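Local coordinates for cellulase (Clostridium cellulovorans, PDB 6UI3), which acts as a broad-specificity GH5_4 endoglucanase, probably hydrolysing internal beta-1,4 links in cellulose and related polysaccharides, and is represented here by its TIM-barrel catalytic domain, at residues 272-277 with 285-290; 114-119 with 153-158; 76-81 with 127-132; 199-204 with 221-226. One frame throughout, in Å; residues are numbered along the deposited sequence.

Interaction 1: residues 272-277 with 285-290; sequences FAITDK and NFTKFY
One face of the Tyr-290 ring is covered by the ring of Phe-272, whose CD2 stands over its centre; with centroids 4.4 Å apart and planes inclined at 21°, the pair is an offset stack. At the edge of the Phe-272 ring, near its plane, comes Phe-286, CE1 lying 4.3 Å from Phe-272 CD2. The Phe-286 ring takes Ile-274 over one face: Ile-274 CB is 3.9 Å from the ring centroid and 23° off its normal, a CH-pi contact shifted toward the rim, and Ile-274 CG2 presses to 3.4 Å from Phe-286 CD1. Here the chain leaving the seventh strand of the TIM barrel folds back on the helix that follows it, 280-296, with Phe-286 and Tyr-290, one turn apart, on the facing side. Phe-272 CG occupies the crowded position between backbone N and carbonyl carbon (chi1 87°), which lays the ring against the Tyr-290 face. Phe-272 CB itself lies 3.4 Å from Tyr-290 OH. That hydroxyl is hydrogen-bonded to Ala-223 O. Thr-287 OG1, at the in-plane edge of the Phe-286 ring, bonds to Arg-283 O within the helix, while Ala-273 O is buried without a polar partner.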
loop_
_atom_site.group_PDB
_atom_site.type_symbol
_atom_site.label_atom_id
_atom_site.label_comp_id
_atom_site.label_asym_id
_atom_site.label_seq_id
_atom_site.Cartn_x
_atom_site.Cartn_y
_atom_site.Cartn_z
ATOM N N PHE A 272 4.751 1.660 -5.822
ATOM C CA PHE A 272 5.785 1.705 -6.848
ATOM C C PHE A 272 6.234 3.157 -6.942
ATOM O O PHE A 272 5.567 4.065 -6.436
ATOM C CB PHE A 272 5.295 1.206 -8.220
ATOM C CG PHE A 272 4.640 2.279 -9.065
ATOM C CD1 PHE A 272 3.456 2.867 -8.677
ATOM C CD2 PHE A 272 5.208 2.695 -10.265
ATOM C CE1 PHE A 272 2.877 3.863 -9.439
ATOM C CE2 PHE A 272 4.612 3.676 -11.031
ATOM C CZ PHE A 272 3.458 4.249 -10.618
ATOM N N ALA A 273 7.377 3.368 -7.596
ATOM C CA ALA A 273 7.883 4.703 -7.915
ATOM C C ALA A 273 9.186 4.516 -8.681
ATOM O O ALA A 273 9.710 3.401 -8.787
ATOM C CB ALA A 273 8.136 5.553 -6.677
ATOM N N ILE A 274 9.704 5.622 -9.224
ATOM C CA ILE A 274 11.068 5.684 -9.754
ATOM C C ILE A 274 11.734 6.918 -9.155
ATOM O O ILE A 274 11.233 8.041 -9.301
ATOM C CB ILE A 274 11.127 5.668 -11.291
ATOM C CG1 ILE A 274 12.574 5.888 -11.773
ATOM C CG2 ILE A 274 10.136 6.650 -11.934
ATOM C CD1 ILE A 274 12.831 5.518 -13.211
ATOM N N THR A 275 12.838 6.704 -8.449
ATOM C CA THR A 275 13.515 7.775 -7.735
ATOM C C THR A 275 14.158 8.775 -8.692
ATOM O O THR A 275 14.632 8.428 -9.783
ATOM C CB THR A 275 14.521 7.158 -6.746
ATOM O OG1 THR A 275 14.948 8.157 -5.817
ATOM C CG2 THR A 275 15.739 6.548 -7.438
ATOM N N ASP A 276 14.173 10.042 -8.269
ATOM C CA ASP A 276 14.722 11.114 -9.093
ATOM C C ASP A 276 16.243 11.010 -9.134
ATOM O O ASP A 276 16.920 11.179 -8.111
ATOM C CB ASP A 276 14.301 12.477 -8.535
ATOM C CG ASP A 276 14.538 13.616 -9.494
ATOM O OD1 ASP A 276 15.038 13.382 -10.616
ATOM O OD2 ASP A 276 14.238 14.774 -9.097
ATOM N N LYS A 277 16.783 10.780 -10.320
ATOM C CA LYS A 277 18.217 10.830 -10.580
ATOM C C LYS A 277 18.502 11.914 -11.617
ATOM O O LYS A 277 19.391 11.772 -12.457
ATOM C CB LYS A 277 18.735 9.462 -11.015
ATOM C CG LYS A 277 18.500 8.365 -9.980
ATOM C CD LYS A 277 19.060 7.033 -10.407
ATOM C CE LYS A 277 18.662 5.926 -9.471
ATOM N NZ LYS A 277 19.341 4.643 -9.822
ATOM N N ASN A 285 8.946 8.030 -19.113
ATOM C CA ASN A 285 8.812 6.824 -19.923
ATOM C C ASN A 285 8.590 5.600 -19.054
ATOM O O ASN A 285 7.742 4.753 -19.354
ATOM C CB ASN A 285 10.065 6.608 -20.776
ATOM C CG ASN A 285 10.302 7.707 -21.784
ATOM O OD1 ASN A 285 9.396 8.476 -22.125
ATOM N ND2 ASN A 285 11.525 7.767 -22.288
ATOM N N PHE A 286 9.333 5.504 -17.952
ATOM C CA PHE A 286 9.131 4.423 -16.997
ATOM C C PHE A 286 7.703 4.390 -16.484
ATOM O O PHE A 286 7.063 3.330 -16.447
ATOM C CB PHE A 286 10.104 4.614 -15.829
ATOM C CG PHE A 286 9.887 3.671 -14.660
ATOM C CD1 PHE A 286 8.952 3.938 -13.673
ATOM C CD2 PHE A 286 10.661 2.530 -14.515
ATOM C CE1 PHE A 286 8.790 3.059 -12.589
ATOM C CE2 PHE A 286 10.490 1.668 -13.423
ATOM C CZ PHE A 286 9.565 1.935 -12.485
ATOM N N THR A 287 7.200 5.539 -16.048
ATOM C CA THR A 287 5.904 5.598 -15.379
ATOM C C THR A 287 4.784 5.276 -16.350
ATOM O O THR A 287 3.867 4.508 -16.023
ATOM C CB THR A 287 5.730 6.966 -14.720
ATOM O OG1 THR A 287 6.757 7.165 -13.743
ATOM C CG2 THR A 287 4.388 7.094 -14.046
ATOM N N LYS A 288 4.864 5.812 -17.562
ATOM C CA LYS A 288 3.883 5.488 -18.592
ATOM C C LYS A 288 3.884 3.990 -18.884
ATOM O O LYS A 288 2.835 3.339 -18.903
ATOM C CB LYS A 288 4.212 6.289 -19.856
ATOM C CG LYS A 288 3.425 5.897 -21.093
ATOM C CD LYS A 288 1.971 6.267 -20.967
ATOM C CE LYS A 288 1.153 5.730 -22.143
ATOM N NZ LYS A 288 1.591 6.245 -23.464
ATOM N N PHE A 289 5.073 3.427 -19.117
ATOM C CA PHE A 289 5.172 2.005 -19.424
ATOM C C PHE A 289 4.639 1.159 -18.278
ATOM O O PHE A 289 3.897 0.193 -18.487
ATOM C CB PHE A 289 6.629 1.620 -19.711
ATOM C CG PHE A 289 6.785 0.195 -20.109
ATOM C CD1 PHE A 289 6.682 -0.176 -21.429
ATOM C CD2 PHE A 289 6.967 -0.791 -19.165
ATOM C CE1 PHE A 289 6.782 -1.508 -21.806
ATOM C CE2 PHE A 289 7.091 -2.115 -19.536
ATOM C CZ PHE A 289 6.988 -2.472 -20.841
ATOM N N TYR A 290 5.057 1.488 -17.058
ATOM C CA TYR A 290 4.688 0.713 -15.878
ATOM C C TYR A 290 3.181 0.698 -15.692
ATOM O O TYR A 290 2.567 -0.368 -15.560
ATOM C CB TYR A 290 5.383 1.331 -14.659
ATOM C CG TYR A 290 5.351 0.505 -13.402
ATOM C CD1 TYR A 290 4.168 0.318 -12.690
ATOM C CD2 TYR A 290 6.505 -0.075 -12.915
ATOM C CE1 TYR A 290 4.137 -0.444 -11.536
ATOM C CE2 TYR A 290 6.477 -0.842 -11.754
ATOM C CZ TYR A 290 5.287 -1.010 -11.065
ATOM O OH TYR A 290 5.224 -1.758 -9.897
#

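Interaction 2: residues 114-119 with 153-158; sequences QFDEAH and PRHEED
The two loops meet at a single backbone bridge, Gln-114 with His-155, where Phe-115 N donates to Arg-154 O over 3.0 Å at 166°, arriving from well above the carbonyl plane and not along a lone pair. Phe-115 is also the centre of an inverse gamma turn, in which Asp-116 N makes a weak bond to Gln-114 O. This turn sends the side chains of Phe-115 and Asp-116 both toward the partner loop. The Phe-115 ring crosses Pro-153 obliquely and takes Pro-153 CB over the centre of one face, 3.6 Å from the ring centroid, a CH-pi contact; Tyr-172 of helix 163-182 meets the same ring edge-to-face. Asp-116 spends its two oxygens on two histidines. His-155 ND1 donates to OD2 of Asp-116 over 2.7 Å at 159°, in the plane of the imidazole and on the anti lone pair, with carboxylate and ring planes 73° apart. His-119 ND1 reaches Asp-116 OD1 at 2.7 Å along the syn lone pair. Gripped at both ends, the carboxylate is fixed in rotation, and it would probably stabilise positive charge on either ring. Glu-156 CG lies over one face of the His-155 ring, which also stacks with Tyr-165. Such bridging of neighbouring beta-alpha loops, here those after strands 101-105 and 145-148, belongs to the C-terminal rim of the TIM barrel, the side that carries the active site in family 5 glycoside hydrolases.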
loop_
_atom_site.group_PDB
_atom_site.type_symbol
_atom_site.label_atom_id
_atom_site.label_comp_id
_atom_site.label_asym_id
_atom_site.label_seq_id
_atom_site.Cartn_x
_atom_site.Cartn_y
_atom_site.Cartn_z
ATOM N N GLN A 114 9.146 -9.942 12.241
ATOM C CA GLN A 114 9.193 -11.135 13.082
ATOM C C GLN A 114 8.375 -12.280 12.492
ATOM O O GLN A 114 7.863 -13.134 13.223
ATOM C CB GLN A 114 8.774 -10.804 14.510
ATOM C CG GLN A 114 9.695 -9.752 15.147
ATOM C CD GLN A 114 9.318 -9.458 16.571
ATOM O OE1 GLN A 114 8.173 -9.145 16.867
ATOM N NE2 GLN A 114 10.283 -9.585 17.469
ATOM N N PHE A 115 8.312 -12.355 11.160
ATOM C CA PHE A 115 7.576 -13.420 10.465
ATOM C C PHE A 115 8.440 -14.669 10.361
ATOM O O PHE A 115 8.993 -15.011 9.314
ATOM C CB PHE A 115 7.050 -12.922 9.119
ATOM C CG PHE A 115 5.758 -12.150 9.261
ATOM C CD1 PHE A 115 5.750 -10.858 9.774
ATOM C CD2 PHE A 115 4.537 -12.743 8.949
ATOM C CE1 PHE A 115 4.557 -10.173 9.983
ATOM C CE2 PHE A 115 3.346 -12.065 9.143
ATOM C CZ PHE A 115 3.347 -10.785 9.643
ATOM N N ASP A 116 8.534 -15.369 11.492
ATOM C CA ASP A 116 9.302 -16.599 11.633
ATOM C C ASP A 116 8.616 -17.477 12.677
ATOM O O ASP A 116 7.762 -17.024 13.434
ATOM C CB ASP A 116 10.777 -16.306 11.964
ATOM C CG ASP A 116 10.939 -15.331 13.123
ATOM O OD1 ASP A 116 10.415 -15.633 14.203
ATOM O OD2 ASP A 116 11.563 -14.253 12.941
ATOM N N GLU A 117 9.001 -18.752 12.720
ATOM C CA GLU A 117 8.343 -19.660 13.659
ATOM C C GLU A 117 8.567 -19.254 15.108
ATOM O O GLU A 117 7.685 -19.450 15.950
ATOM C CB GLU A 117 8.809 -21.096 13.448
ATOM C CG GLU A 117 8.137 -21.786 12.272
ATOM C CD GLU A 117 6.654 -22.027 12.500
ATOM O OE1 GLU A 117 6.257 -22.261 13.661
ATOM O OE2 GLU A 117 5.888 -22.001 11.517
ATOM N N ALA A 118 9.743 -18.710 15.424
ATOM C CA ALA A 118 10.035 -18.303 16.793
ATOM C C ALA A 118 9.044 -17.268 17.319
ATOM O O ALA A 118 8.786 -17.221 18.523
ATOM C CB ALA A 118 11.462 -17.760 16.876
ATOM N N HIS A 119 8.475 -16.433 16.454
ATOM C CA HIS A 119 7.560 -15.380 16.884
ATOM C C HIS A 119 6.134 -15.566 16.382
ATOM O O HIS A 119 5.293 -14.697 16.626
ATOM C CB HIS A 119 8.072 -13.994 16.470
ATOM C CG HIS A 119 9.431 -13.682 17.009
ATOM N ND1 HIS A 119 10.586 -14.065 16.369
ATOM C CD2 HIS A 119 9.819 -13.042 18.137
ATOM C CE1 HIS A 119 11.633 -13.688 17.085
ATOM N NE2 HIS A 119 11.192 -13.052 18.154
ATOM N N PRO A 153 5.833 -7.766 5.397
ATOM C CA PRO A 153 6.148 -8.781 6.411
ATOM C C PRO A 153 7.399 -9.562 6.056
ATOM O O PRO A 153 7.564 -10.010 4.917
ATOM C CB PRO A 153 4.918 -9.700 6.384
ATOM C CG PRO A 153 4.365 -9.536 4.980
ATOM C CD PRO A 153 4.598 -8.083 4.656
ATOM N N ARG A 154 8.255 -9.779 7.049
ATOM C CA ARG A 154 9.528 -10.425 6.775
ATOM C C ARG A 154 10.152 -10.903 8.076
ATOM O O ARG A 154 9.668 -10.613 9.173
ATOM C CB ARG A 154 10.475 -9.464 6.038
ATOM C CG ARG A 154 10.820 -8.223 6.825
ATOM C CD ARG A 154 11.630 -7.300 5.960
ATOM N NE ARG A 154 12.098 -6.066 6.555
ATOM C CZ ARG A 154 11.399 -4.941 6.588
ATOM N NH1 ARG A 154 10.157 -4.900 6.142
ATOM N NH2 ARG A 154 11.960 -3.847 7.077
ATOM N N HIS A 155 11.258 -11.624 7.939
ATOM C CA HIS A 155 12.149 -11.941 9.045
ATOM C C HIS A 155 13.313 -10.962 8.989
ATOM O O HIS A 155 14.104 -10.989 8.039
ATOM C CB HIS A 155 12.654 -13.375 8.911
ATOM C CG HIS A 155 13.789 -13.715 9.827
ATOM N ND1 HIS A 155 13.610 -14.029 11.158
ATOM C CD2 HIS A 155 15.122 -13.785 9.603
ATOM C CE1 HIS A 155 14.781 -14.287 11.711
ATOM N NE2 HIS A 155 15.717 -14.145 10.789
ATOM N N GLU A 156 13.420 -10.100 10.003
ATOM C CA GLU A 156 14.558 -9.175 10.168
ATOM C C GLU A 156 14.714 -8.375 8.875
ATOM O O GLU A 156 13.743 -7.740 8.438
ATOM C CB GLU A 156 15.798 -9.915 10.658
ATOM C CG GLU A 156 15.590 -10.554 12.004
ATOM C CD GLU A 156 16.844 -11.203 12.555
ATOM O OE1 GLU A 156 17.855 -11.287 11.824
ATOM O OE2 GLU A 156 16.809 -11.638 13.721
ATOM N N GLU A 157 15.902 -8.331 8.273
ATOM C CA GLU A 157 16.137 -7.683 6.985
ATOM C C GLU A 157 16.506 -8.705 5.910
ATOM O O GLU A 157 17.328 -8.448 5.023
ATOM C CB GLU A 157 17.189 -6.583 7.119
ATOM C CG GLU A 157 16.735 -5.415 7.975
ATOM C CD GLU A 157 15.550 -4.678 7.362
ATOM O OE1 GLU A 157 15.494 -4.522 6.123
ATOM O OE2 GLU A 157 14.668 -4.250 8.117
ATOM N N ASP A 158 15.883 -9.880 5.978
ATOM C CA ASP A 158 16.050 -10.929 4.973
ATOM C C ASP A 158 14.982 -10.712 3.906
ATOM O O ASP A 158 13.812 -11.061 4.091
ATOM C CB ASP A 158 15.949 -12.314 5.607
ATOM C CG ASP A 158 16.097 -13.432 4.597
ATOM O OD1 ASP A 158 16.215 -13.137 3.390
ATOM O OD2 ASP A 158 16.120 -14.611 5.006
#

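Interaction 3: residues 76-81 with 127-132; sequences ANYTID and GTIVWT
Ile-129 makes the largest contribution, and two branches of it do the touching: CD1 meets the edge of the Tyr-78 ring, 3.8 Å from Tyr-78 CD2, while CG2 lies 3.6 Å from Asn-77 O. Because Ile-129 CD1 lies in the plane of the ring, the methyl abuts the rim without covering a face; the two side chains cross at about a right angle. One residue further along the helix, Val-130 splits its methyls, CG2 at 4.2 Å from Tyr-78 CB and CG1 at 4.1 Å from Ile-80 CD1. No hydrogen bond joins the two segments. The packing sets the loop between the second barrel strand, 62-65, and helix 82-96 against the next outer helix of the TIM barrel, 120-137. Tyr-78 turns the loop with a left-handed backbone (phi 68°), after which Ile-80 points at the helix as Tyr-78 does. Further out, Gln-133 on the same helix fixes this turn with both ends of its amide, NE2 donating to Tyr-78 O and OE1 accepting from Ile-80 N. Gln-133 NE2 also bonds to Ile-129 O, tying the loop to the helix residue that makes most of the contact. Tyr-73 meets the Tyr-78 ring edge-to-face.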
loop_
_atom_site.group_PDB
_atom_site.type_symbol
_atom_site.label_atom_id
_atom_site.label_comp_id
_atom_site.label_asym_id
_atom_site.label_seq_id
_atom_site.Cartn_x
_atom_site.Cartn_y
_atom_site.Cartn_z
ATOM N N ALA A 76 -0.392 -2.858 28.341
ATOM C CA ALA A 76 0.512 -3.929 27.956
ATOM C C ALA A 76 -0.137 -4.946 27.031
ATOM O O ALA A 76 0.485 -5.975 26.730
ATOM C CB ALA A 76 1.050 -4.621 29.209
ATOM N N ASN A 77 -1.363 -4.711 26.571
ATOM C CA ASN A 77 -2.041 -5.672 25.712
ATOM C C ASN A 77 -2.491 -5.053 24.394
ATOM O O ASN A 77 -3.536 -5.403 23.847
ATOM C CB ASN A 77 -3.208 -6.367 26.406
ATOM C CG ASN A 77 -3.551 -7.698 25.761
ATOM O OD1 ASN A 77 -2.657 -8.471 25.413
ATOM N ND2 ASN A 77 -4.835 -7.960 25.578
ATOM N N TYR A 78 -1.691 -4.133 23.866
ATOM C CA TYR A 78 -1.853 -3.600 22.524
ATOM C C TYR A 78 -3.107 -2.743 22.365
ATOM O O TYR A 78 -3.591 -2.578 21.249
ATOM C CB TYR A 78 -1.817 -4.692 21.448
ATOM C CG TYR A 78 -0.782 -5.770 21.673
ATOM C CD1 TYR A 78 0.579 -5.482 21.720
ATOM C CD2 TYR A 78 -1.167 -7.086 21.778
ATOM C CE1 TYR A 78 1.522 -6.495 21.889
ATOM C CE2 TYR A 78 -0.233 -8.101 21.961
ATOM C CZ TYR A 78 1.102 -7.793 22.010
ATOM O OH TYR A 78 2.026 -8.809 22.171
ATOM N N THR A 79 -3.632 -2.165 23.443
ATOM C CA THR A 79 -4.783 -1.273 23.312
ATOM C C THR A 79 -4.334 0.041 22.689
ATOM O O THR A 79 -3.442 0.707 23.213
ATOM C CB THR A 79 -5.418 -1.015 24.672
ATOM O OG1 THR A 79 -5.841 -2.244 25.259
ATOM C CG2 THR A 79 -6.627 -0.077 24.538
ATOM N N ILE A 80 -4.967 0.433 21.594
ATOM C CA ILE A 80 -4.591 1.637 20.866
ATOM C C ILE A 80 -5.223 2.863 21.518
ATOM O O ILE A 80 -6.418 2.880 21.824
ATOM C CB ILE A 80 -5.008 1.503 19.391
ATOM C CG1 ILE A 80 -4.251 0.337 18.730
ATOM C CG2 ILE A 80 -4.797 2.812 18.644
ATOM C CD1 ILE A 80 -4.902 -0.204 17.461
ATOM N N ASP A 81 -4.432 3.895 21.698
ATOM C CA ASP A 81 -4.931 5.166 22.219
ATOM C C ASP A 81 -6.076 5.678 21.363
ATOM O O ASP A 81 -5.882 5.893 20.158
ATOM C CB ASP A 81 -3.767 6.157 22.170
ATOM C CG ASP A 81 -4.077 7.484 22.833
ATOM O OD1 ASP A 81 -5.258 7.806 23.049
ATOM O OD2 ASP A 81 -3.112 8.226 23.109
ATOM N N GLY A 127 -1.376 -9.115 15.942
ATOM C CA GLY A 127 -2.138 -8.706 14.770
ATOM C C GLY A 127 -3.633 -8.887 14.953
ATOM O O GLY A 127 -4.434 -8.066 14.486
ATOM N N THR A 128 -4.034 -9.966 15.630
ATOM C CA THR A 128 -5.452 -10.199 15.894
ATOM C C THR A 128 -6.018 -9.104 16.790
ATOM O O THR A 128 -7.094 -8.555 16.519
ATOM C CB THR A 128 -5.653 -11.569 16.543
ATOM O OG1 THR A 128 -5.346 -12.605 15.593
ATOM C CG2 THR A 128 -7.081 -11.772 17.019
ATOM N N ILE A 129 -5.310 -8.772 17.869
ATOM C CA ILE A 129 -5.813 -7.775 18.813
ATOM C C ILE A 129 -5.869 -6.392 18.164
ATOM O O ILE A 129 -6.836 -5.640 18.349
ATOM C CB ILE A 129 -4.957 -7.804 20.093
ATOM C CG1 ILE A 129 -5.191 -9.125 20.831
ATOM C CG2 ILE A 129 -5.267 -6.600 20.980
ATOM C CD1 ILE A 129 -4.180 -9.409 21.912
ATOM N N VAL A 130 -4.853 -6.044 17.376
ATOM C CA VAL A 130 -4.816 -4.750 16.693
ATOM C C VAL A 130 -5.893 -4.675 15.617
ATOM O O VAL A 130 -6.663 -3.705 15.566
ATOM C CB VAL A 130 -3.400 -4.478 16.144
ATOM C CG1 VAL A 130 -3.407 -3.285 15.198
ATOM C CG2 VAL A 130 -2.410 -4.266 17.288
ATOM N N TRP A 131 -5.979 -5.693 14.753
ATOM C CA TRP A 131 -6.990 -5.667 13.704
ATOM C C TRP A 131 -8.407 -5.711 14.258
ATOM O O TRP A 131 -9.308 -5.111 13.661
ATOM C CB TRP A 131 -6.768 -6.765 12.650
ATOM C CG TRP A 131 -5.872 -6.253 11.568
ATOM C CD1 TRP A 131 -4.601 -6.669 11.259
ATOM C CD2 TRP A 131 -6.172 -5.171 10.686
ATOM N NE1 TRP A 131 -4.103 -5.910 10.214
ATOM C CE2 TRP A 131 -5.040 -4.971 9.864
ATOM C CE3 TRP A 131 -7.289 -4.344 10.515
ATOM C CZ2 TRP A 131 -4.996 -3.964 8.889
ATOM C CZ3 TRP A 131 -7.242 -3.338 9.554
ATOM C CH2 TRP A 131 -6.101 -3.159 8.753
ATOM N N THR A 132 -8.641 -6.399 15.378
ATOM C CA THR A 132 -9.977 -6.370 15.972
ATOM C C THR A 132 -10.358 -4.943 16.333
ATOM O O THR A 132 -11.489 -4.512 16.088
ATOM C CB THR A 132 -10.033 -7.283 17.199
ATOM O OG1 THR A 132 -9.806 -8.644 16.797
ATOM C CG2 THR A 132 -11.392 -7.233 17.868
#

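Interaction 4: residues 199-204 with 221-226; sequences ASSDYP and IHAYIP
Two polar links join the backbones. His-222 N donates to Ala-199 O over 2.8 Å at 175°, nearly straight and in the carbonyl plane. Beside this bond a water bridges the two backbones, accepting from Ser-201 N, two residues beyond Ala-199, at 2.9 Å and donating to the O of the same His-222 at 2.8 Å. Within 199-204, Ser-200 OG accepts from Asp-202 N at 3.0 Å, an ST turn just ahead of helix 203-208. These bonds lie inside a beta-alpha-beta unit of the TIM barrel, strand 192-195, helix 203-208 and strand 217-222, near the C-terminal ends of its strands. The flat-group contact is between Ala-199 and His-222: Ala-199 CB sits over the centre of one imidazole face, 3.6 Å from the centroid and 12° off the normal, a CH-pi contact. His-222 ND1 bonds to Gln-152 OE1, so the ring is held both over a face and at this nitrogen. Ile-221 packs with two branches: CG2, anti to the backbone N, against Ser-201 CB at 3.8 Å, and CD1 against the carbonyl O of Ser-200 at 3.6 Å. Ser-201 CB points back at the strand, with OG in the crowded position between backbone N and carbonyl carbon (chi1 66°).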
loop_
_atom_site.group_PDB
_atom_site.type_symbol
_atom_site.label_atom_id
_atom_site.label_comp_id
_atom_site.label_asym_id
_atom_site.label_seq_id
_atom_site.Cartn_x
_atom_site.Cartn_y
_atom_site.Cartn_z
ATOM N N ALA A 199 5.862 -8.120 0.507
ATOM C CA ALA A 199 5.045 -7.663 -0.622
ATOM C C ALA A 199 5.807 -7.795 -1.941
ATOM O O ALA A 199 5.604 -7.039 -2.892
ATOM C CB ALA A 199 4.488 -6.248 -0.418
ATOM N N SER A 200 6.701 -8.770 -2.023
ATOM C CA SER A 200 7.562 -8.927 -3.181
ATOM C C SER A 200 6.859 -9.601 -4.354
ATOM O O SER A 200 6.040 -10.515 -4.194
ATOM C CB SER A 200 8.766 -9.790 -2.787
ATOM O OG SER A 200 9.665 -9.946 -3.861
ATOM N N SER A 201 7.254 -9.174 -5.553
ATOM C CA SER A 201 6.874 -9.810 -6.803
ATOM C C SER A 201 7.902 -10.814 -7.306
ATOM O O SER A 201 7.705 -11.384 -8.385
ATOM C CB SER A 201 6.606 -8.752 -7.882
ATOM O OG SER A 201 7.786 -8.052 -8.236
ATOM N N ASP A 202 8.998 -11.045 -6.584
ATOM C CA ASP A 202 9.928 -12.081 -7.018
ATOM C C ASP A 202 9.211 -13.426 -6.962
ATOM O O ASP A 202 8.454 -13.704 -6.027
ATOM C CB ASP A 202 11.179 -12.156 -6.129
ATOM C CG ASP A 202 11.973 -10.862 -6.080
ATOM O OD1 ASP A 202 12.165 -10.246 -7.145
ATOM O OD2 ASP A 202 12.437 -10.498 -4.968
ATOM N N TYR A 203 9.505 -14.282 -7.939
ATOM C CA TYR A 203 8.725 -15.503 -8.097
ATOM C C TYR A 203 8.682 -16.381 -6.848
ATOM O O TYR A 203 7.602 -16.911 -6.546
ATOM C CB TYR A 203 9.145 -16.305 -9.345
ATOM C CG TYR A 203 8.152 -17.406 -9.571
ATOM C CD1 TYR A 203 6.874 -17.114 -10.019
ATOM C CD2 TYR A 203 8.451 -18.721 -9.253
ATOM C CE1 TYR A 203 5.929 -18.100 -10.171
ATOM C CE2 TYR A 203 7.499 -19.722 -9.395
ATOM C CZ TYR A 203 6.245 -19.395 -9.865
ATOM O OH TYR A 203 5.273 -20.346 -10.012
ATOM N N PRO A 204 9.760 -16.581 -6.089
ATOM C CA PRO A 204 9.636 -17.479 -4.927
ATOM C C PRO A 204 8.614 -17.024 -3.902
ATOM O O PRO A 204 7.915 -17.845 -3.288
ATOM C CB PRO A 204 11.058 -17.527 -4.360
ATOM C CG PRO A 204 11.922 -17.269 -5.538
ATOM C CD PRO A 204 11.170 -16.220 -6.341
ATOM N N ILE A 221 1.150 -6.135 -3.695
ATOM C CA ILE A 221 2.502 -6.201 -4.245
ATOM C C ILE A 221 3.126 -4.810 -4.220
ATOM O O ILE A 221 2.482 -3.822 -4.594
ATOM C CB ILE A 221 2.470 -6.725 -5.703
ATOM C CG1 ILE A 221 1.971 -8.178 -5.772
ATOM C CG2 ILE A 221 3.830 -6.557 -6.384
ATOM C CD1 ILE A 221 2.856 -9.199 -5.130
ATOM N N HIS A 222 4.390 -4.735 -3.808
ATOM C CA HIS A 222 5.194 -3.514 -3.896
ATOM C C HIS A 222 6.318 -3.823 -4.871
ATOM O O HIS A 222 7.089 -4.757 -4.634
ATOM C CB HIS A 222 5.762 -3.112 -2.535
ATOM C CG HIS A 222 4.711 -2.892 -1.492
ATOM N ND1 HIS A 222 5.022 -2.655 -0.173
ATOM C CD2 HIS A 222 3.359 -2.865 -1.575
ATOM C CE1 HIS A 222 3.906 -2.502 0.518
ATOM N NE2 HIS A 222 2.882 -2.634 -0.307
ATOM N N ALA A 223 6.408 -3.075 -5.967
ATOM C CA ALA A 223 7.315 -3.447 -7.066
ATOM C C ALA A 223 8.024 -2.210 -7.622
ATOM O O ALA A 223 7.614 -1.605 -8.622
ATOM C CB ALA A 223 6.571 -4.235 -8.150
ATOM N N TYR A 224 9.108 -1.839 -6.948
ATOM C CA TYR A 224 9.995 -0.781 -7.426
ATOM C C TYR A 224 11.041 -1.468 -8.299
ATOM O O TYR A 224 12.159 -1.770 -7.875
ATOM C CB TYR A 224 10.644 -0.080 -6.254
ATOM C CG TYR A 224 9.737 0.541 -5.211
ATOM C CD1 TYR A 224 9.488 1.902 -5.209
ATOM C CD2 TYR A 224 9.198 -0.222 -4.189
ATOM C CE1 TYR A 224 8.714 2.490 -4.222
ATOM C CE2 TYR A 224 8.414 0.357 -3.189
ATOM C CZ TYR A 224 8.181 1.720 -3.204
ATOM O OH TYR A 224 7.454 2.329 -2.208
ATOM N N ILE A 225 10.651 -1.745 -9.537
ATOM C CA ILE A 225 11.413 -2.658 -10.384
ATOM C C ILE A 225 11.688 -2.048 -11.749
ATOM O O ILE A 225 10.852 -1.288 -12.265
ATOM C CB ILE A 225 10.697 -4.018 -10.545
ATOM C CG1 ILE A 225 9.297 -3.862 -11.140
ATOM C CG2 ILE A 225 10.678 -4.765 -9.194
ATOM C CD1 ILE A 225 8.680 -5.201 -11.566
ATOM N N PRO A 226 12.839 -2.349 -12.360
ATOM C CA PRO A 226 13.973 -3.044 -11.754
ATOM C C PRO A 226 14.604 -2.178 -10.664
ATOM O O PRO A 226 14.647 -0.955 -10.773
ATOM C CB PRO A 226 14.927 -3.292 -12.934
ATOM C CG PRO A 226 14.540 -2.315 -13.954
ATOM C CD PRO A 226 13.130 -1.889 -13.726
HETATM O O HOH W 1 8.620 -6.646 -6.049
#

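How the interactions relate
Read from the N terminus, interaction 3 opens at 76-81 and closes at 127-132, but interaction 2 has begun at 114-119 in between and closes only at 153-158. These two therefore cross, tying the second, third and fourth beta-alpha units of the barrel together, although their nearest atoms stay about 8 Å apart. Interactions 4 and 1 follow in series, closing loops with 16 and 7 residues between their segments; none of the four nests in another. Interaction 4 joins the loop after the fifth strand to the end of the sixth strand and the loop after it, and interaction 1 the seventh strand with its own helix. These last two touch: Phe-286 CE2 lies 3.2 Å from Ile-225 O. Interactions 1 and 3 sit on opposite sides of the chain's centre.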